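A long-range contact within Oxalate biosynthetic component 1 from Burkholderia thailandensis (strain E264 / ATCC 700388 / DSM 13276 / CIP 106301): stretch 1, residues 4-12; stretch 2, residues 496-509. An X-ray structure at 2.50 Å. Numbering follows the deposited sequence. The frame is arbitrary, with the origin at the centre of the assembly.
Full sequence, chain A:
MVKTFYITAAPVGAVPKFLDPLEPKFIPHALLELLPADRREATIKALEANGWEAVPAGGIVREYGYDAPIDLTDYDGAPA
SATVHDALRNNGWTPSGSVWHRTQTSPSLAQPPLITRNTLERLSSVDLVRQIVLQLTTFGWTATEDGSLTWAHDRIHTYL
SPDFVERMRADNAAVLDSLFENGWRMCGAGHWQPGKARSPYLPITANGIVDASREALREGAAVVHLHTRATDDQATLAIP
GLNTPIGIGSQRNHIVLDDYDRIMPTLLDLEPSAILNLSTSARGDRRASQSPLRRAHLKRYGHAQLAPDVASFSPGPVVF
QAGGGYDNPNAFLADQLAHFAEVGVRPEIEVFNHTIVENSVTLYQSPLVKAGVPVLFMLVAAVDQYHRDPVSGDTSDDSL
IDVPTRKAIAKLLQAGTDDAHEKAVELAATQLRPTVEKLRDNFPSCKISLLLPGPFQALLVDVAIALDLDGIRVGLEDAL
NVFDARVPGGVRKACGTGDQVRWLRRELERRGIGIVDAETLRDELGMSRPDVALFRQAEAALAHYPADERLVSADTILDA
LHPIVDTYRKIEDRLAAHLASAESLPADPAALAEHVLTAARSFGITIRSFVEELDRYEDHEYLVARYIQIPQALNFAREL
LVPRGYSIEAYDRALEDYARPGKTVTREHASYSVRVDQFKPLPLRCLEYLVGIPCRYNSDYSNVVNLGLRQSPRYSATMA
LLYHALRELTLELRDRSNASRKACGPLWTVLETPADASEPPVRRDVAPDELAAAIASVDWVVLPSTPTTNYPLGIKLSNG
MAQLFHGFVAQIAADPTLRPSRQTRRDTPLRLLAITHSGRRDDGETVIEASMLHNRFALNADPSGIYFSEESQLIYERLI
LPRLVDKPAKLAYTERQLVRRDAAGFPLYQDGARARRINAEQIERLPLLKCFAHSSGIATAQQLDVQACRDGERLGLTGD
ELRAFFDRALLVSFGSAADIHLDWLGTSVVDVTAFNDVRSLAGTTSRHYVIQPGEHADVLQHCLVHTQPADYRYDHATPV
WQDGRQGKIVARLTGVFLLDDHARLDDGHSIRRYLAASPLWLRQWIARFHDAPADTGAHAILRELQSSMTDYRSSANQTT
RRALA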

# COMPACT_ATOMS: atom_id res chain seq x y z
N THR A 4 5.04 20.51 0.38
CA THR A 4 4.51 19.22 -0.06
C THR A 4 3.49 19.37 -1.18
O THR A 4 2.73 20.33 -1.22
N PHE A 5 3.49 18.41 -2.10
CA PHE A 5 2.45 18.30 -3.11
C PHE A 5 1.64 17.03 -2.85
O PHE A 5 2.15 16.08 -2.27
N TYR A 6 0.39 17.01 -3.30
CA TYR A 6 -0.32 15.74 -3.37
C TYR A 6 -0.43 15.33 -4.84
O TYR A 6 -0.69 16.16 -5.70
N ILE A 7 -0.19 14.05 -5.11
CA ILE A 7 -0.13 13.56 -6.48
C ILE A 7 -1.43 12.90 -6.91
O ILE A 7 -1.93 11.98 -6.24
N THR A 8 -1.98 13.37 -8.02
CA THR A 8 -3.13 12.73 -8.64
C THR A 8 -2.67 11.85 -9.79
O THR A 8 -1.87 12.27 -10.62
N ALA A 9 -3.17 10.62 -9.82
CA ALA A 9 -2.84 9.69 -10.90
C ALA A 9 -4.04 9.48 -11.80
O ALA A 9 -5.14 9.17 -11.33
N ALA A 10 -3.83 9.64 -13.11
CA ALA A 10 -4.90 9.48 -14.09
C ALA A 10 -4.54 8.40 -15.11
O ALA A 10 -4.00 8.69 -16.18
N PRO A 11 -4.83 7.14 -14.77
CA PRO A 11 -4.34 5.97 -15.52
C PRO A 11 -5.07 5.64 -16.82
O PRO A 11 -4.54 4.84 -17.59
N VAL A 12 -6.24 6.21 -17.08
CA VAL A 12 -7.03 5.78 -18.23
C VAL A 12 -7.26 6.88 -19.26
O VAL A 12 -6.75 6.81 -20.38
N GLY A 496 3.24 2.29 -17.39
CA GLY A 496 2.06 2.47 -16.57
C GLY A 496 2.13 3.80 -15.87
O GLY A 496 3.16 4.49 -15.92
N THR A 497 1.04 4.18 -15.21
CA THR A 497 0.99 5.45 -14.49
C THR A 497 1.94 5.43 -13.30
O THR A 497 2.58 6.44 -12.98
N GLY A 498 2.05 4.27 -12.65
CA GLY A 498 2.94 4.10 -11.52
C GLY A 498 4.38 4.43 -11.88
O GLY A 498 5.14 4.93 -11.05
N ASP A 499 4.74 4.16 -13.13
CA ASP A 499 6.06 4.51 -13.64
C ASP A 499 6.27 6.02 -13.57
O ASP A 499 7.31 6.49 -13.14
N GLN A 500 5.25 6.77 -13.99
CA GLN A 500 5.32 8.22 -14.02
C GLN A 500 5.21 8.84 -12.63
O GLN A 500 5.83 9.87 -12.36
N VAL A 501 4.43 8.22 -11.75
CA VAL A 501 4.33 8.68 -10.37
C VAL A 501 5.67 8.51 -9.67
O VAL A 501 6.09 9.37 -8.89
N ARG A 502 6.35 7.41 -9.98
CA ARG A 502 7.67 7.15 -9.43
C ARG A 502 8.66 8.22 -9.87
O ARG A 502 9.44 8.74 -9.06
N TRP A 503 8.61 8.56 -11.15
CA TRP A 503 9.46 9.61 -11.70
C TRP A 503 9.18 10.95 -11.02
O TRP A 503 10.11 11.66 -10.64
N LEU A 504 7.91 11.28 -10.86
CA LEU A 504 7.51 12.53 -10.23
C LEU A 504 7.94 12.58 -8.76
O LEU A 504 8.41 13.62 -8.28
N ARG A 505 7.77 11.47 -8.06
CA ARG A 505 8.14 11.39 -6.65
C ARG A 505 9.64 11.58 -6.44
O ARG A 505 10.04 12.35 -5.57
N ARG A 506 10.45 10.90 -7.23
CA ARG A 506 11.90 11.01 -7.10
C ARG A 506 12.36 12.41 -7.48
O ARG A 506 13.34 12.93 -6.93
N GLU A 507 11.65 13.03 -8.41
CA GLU A 507 11.94 14.39 -8.82
C GLU A 507 11.72 15.37 -7.67
O GLU A 507 12.51 16.30 -7.47
N LEU A 508 10.64 15.16 -6.92
CA LEU A 508 10.34 16.00 -5.77
C LEU A 508 11.31 15.74 -4.62
O LEU A 508 11.69 16.66 -3.90
N GLU A 509 11.70 14.48 -4.45
CA GLU A 509 12.67 14.10 -3.43
C GLU A 509 14.00 14.80 -3.67
O GLU A 509 14.66 15.25 -2.72

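Strand 4-9 lies against the helix of stretch 2 and runs nearly antiparallel to it, at 161°. The axes come within 9.6 Å. No direct hydrogen bond crosses the contact, so it rests on apolar packing, with one water bridge at the end near Pro 11.

The strand alternates. Phe 5, Ile 7 and Ala 9 point their CA-to-CB bonds toward the helix, while Thr 4, Tyr 6 and Thr 8 point away and do not touch it. Stretch 2 answers with Thr 497, Val 501, Leu 504 and Leu 508, spaced three or four residues apart, so that they recur on one side. Because the strand and helix run in nearly opposite directions, Phe 5 lies near Leu 508, late in stretch 2, and Pro 11 near Thr 497, early in it.

Phe 5 has chi1 in m (-72°). Phe 5 CD2, a ring atom, is 3.8 Å from CD2 of Leu 508. The approach to the ring is oblique. Leu 508 has chi1 m and chi2 t.

Ile 7 has the largest area covered by the other stretch, 92 Å². Its rotamer is m for chi1 and t for chi2, which carries CD1 out to the helix. Ile 7 CD1 lies 3.8 Å from Leu 504 CD2 and 4.3 Å from Val 501 CG1, so one methyl meets two successive inward residues. Leu 504 is t, p; Val 501 is t.

Ala 9 is short, but its CB still reaches stretch 2. Ala 9 CB is 3.6 Å from Thr 497 CG2 and 4.2 Å from Val 501 CG2. The CA-to-CB bond of Ala 10 points away, and its contribution is small.

Pro 11 follows the strand and lies close to Thr 497; their CA atoms are 5.5 Å apart. Its ring is C-gamma endo, and its CB points sideways. Thr 497 has chi1 in m. Thr 497 OG1 is 3.1 Å from Pro 11 CA and 3.6 Å from Pro 11 CB, while its CG2 serves Ala 9. Water 1 links the two residues: it donates to Pro 11 O at 3.0 Å and is hydrogen-bonded to Thr 497 OG1 at 2.7 Å. Thus the water joins the carbonyl of Pro 11 to the hydroxyl of Thr 497 where no direct bond is made. Val 12 points away and makes no contact.

The charged groups of the helix lie outside this packing. CB of Arg 505 points sideways and the end of its side chain leads away from the strand. Arg 505 NH1 forms a salt bridge with Glu 509 OE2 at 3.1 Å, one turn along the helix.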

# COMPACT_ATOMS: atom_id res chain seq x y z
CB THR A 4 3.84 18.45 1.09
OG1 THR A 4 2.70 19.17 1.56
CG2 THR A 4 4.82 18.22 2.24
CB PHE A 5 3.04 18.24 -4.52
CG PHE A 5 3.61 19.55 -5.00
CD1 PHE A 5 2.77 20.59 -5.36
CD2 PHE A 5 4.97 19.72 -5.12
CE1 PHE A 5 3.29 21.79 -5.82
CE2 PHE A 5 5.50 20.91 -5.58
CZ PHE A 5 4.65 21.95 -5.93
CB TYR A 6 -1.70 15.81 -2.70
CG TYR A 6 -2.73 16.70 -3.37
CD1 TYR A 6 -3.55 16.21 -4.39
CD2 TYR A 6 -2.92 18.01 -2.95
CE1 TYR A 6 -4.50 17.01 -4.98
CE2 TYR A 6 -3.87 18.82 -3.54
CZ TYR A 6 -4.66 18.32 -4.56
OH TYR A 6 -5.61 19.13 -5.14
CB ILE A 7 1.02 12.56 -6.68
CG1 ILE A 7 2.37 13.23 -6.40
CG2 ILE A 7 1.00 11.99 -8.09
CD1 ILE A 7 3.55 12.29 -6.54
CB THR A 8 -4.15 13.77 -9.17
OG1 THR A 8 -4.61 14.59 -8.08
CG2 THR A 8 -5.33 13.08 -9.82
CB ALA A 9 -2.35 8.37 -10.33
CB ALA A 10 -5.16 10.80 -14.80
CB PRO A 11 -4.52 4.82 -14.51
CG PRO A 11 -5.65 5.25 -13.66
CD PRO A 11 -5.54 6.74 -13.54
CB VAL A 12 -8.40 5.22 -17.79
CG1 VAL A 12 -9.14 4.63 -18.99
CG2 VAL A 12 -8.23 4.18 -16.70
CB THR A 497 -0.44 5.77 -14.03
OG1 THR A 497 -1.25 6.07 -15.18
CG2 THR A 497 -0.47 6.96 -13.09
CB ASP A 499 6.20 4.02 -15.09
CG ASP A 499 7.65 3.87 -15.51
OD1 ASP A 499 8.55 4.25 -14.73
OD2 ASP A 499 7.88 3.39 -16.64
CB GLN A 500 4.22 8.78 -14.93
CG GLN A 500 4.45 8.50 -16.40
CD GLN A 500 3.20 8.67 -17.23
OE1 GLN A 500 2.09 8.53 -16.71
NE2 GLN A 500 3.36 8.96 -18.51
CB VAL A 501 3.24 7.91 -9.59
CG1 VAL A 501 3.25 8.31 -8.13
CG2 VAL A 501 1.87 8.17 -10.20
CB ARG A 502 8.17 5.77 -9.86
CG ARG A 502 9.54 5.41 -9.30
CD ARG A 502 9.99 4.05 -9.78
NE ARG A 502 11.25 3.64 -9.15
CZ ARG A 502 11.32 3.01 -7.98
NH1 ARG A 502 10.22 2.72 -7.32
NH2 ARG A 502 12.51 2.68 -7.48
CB TRP A 503 9.25 9.73 -13.21
CG TRP A 503 9.81 10.99 -13.79
CD1 TRP A 503 11.09 11.21 -14.19
CD2 TRP A 503 9.10 12.21 -14.03
NE1 TRP A 503 11.23 12.49 -14.66
CE2 TRP A 503 10.01 13.13 -14.57
CE3 TRP A 503 7.77 12.61 -13.83
CZ2 TRP A 503 9.65 14.43 -14.93
CZ3 TRP A 503 7.41 13.90 -14.19
CH2 TRP A 503 8.35 14.79 -14.73
CB LEU A 504 5.99 12.73 -10.34
CG LEU A 504 5.41 13.98 -9.67
CD1 LEU A 504 6.08 15.23 -10.20
CD2 LEU A 504 3.91 14.05 -9.87
CB ARG A 505 7.70 10.04 -6.06
CG ARG A 505 8.22 9.81 -4.64
CD ARG A 505 7.62 8.57 -4.01
NE ARG A 505 7.81 7.37 -4.82
CZ ARG A 505 8.91 6.63 -4.81
NH1 ARG A 505 9.93 6.96 -4.03
NH2 ARG A 505 8.99 5.55 -5.59
CB ARG A 506 12.61 9.97 -7.97
CG ARG A 506 12.29 8.53 -7.59
CD ARG A 506 13.11 7.53 -8.41
NE ARG A 506 14.29 7.07 -7.69
CZ ARG A 506 15.54 7.33 -8.06
NH1 ARG A 506 15.78 8.06 -9.15
NH2 ARG A 506 16.56 6.87 -7.35
CB GLU A 507 11.08 14.78 -10.02
CG GLU A 507 11.44 16.12 -10.64
CD GLU A 507 12.82 16.10 -11.26
OE1 GLU A 507 13.21 15.05 -11.81
OE2 GLU A 507 13.51 17.14 -11.19
CB LEU A 508 8.89 15.77 -5.31
CG LEU A 508 7.80 16.22 -6.29
CD1 LEU A 508 6.42 15.81 -5.78
CD2 LEU A 508 7.86 17.72 -6.51
CB GLU A 509 12.88 12.58 -3.41
CG GLU A 509 11.69 11.78 -2.88
CD GLU A 509 11.91 10.28 -3.00
OE1 GLU A 509 12.99 9.87 -3.48
OE2 GLU A 509 11.00 9.51 -2.62
O HOH W 1 -2.07 3.76 -16.34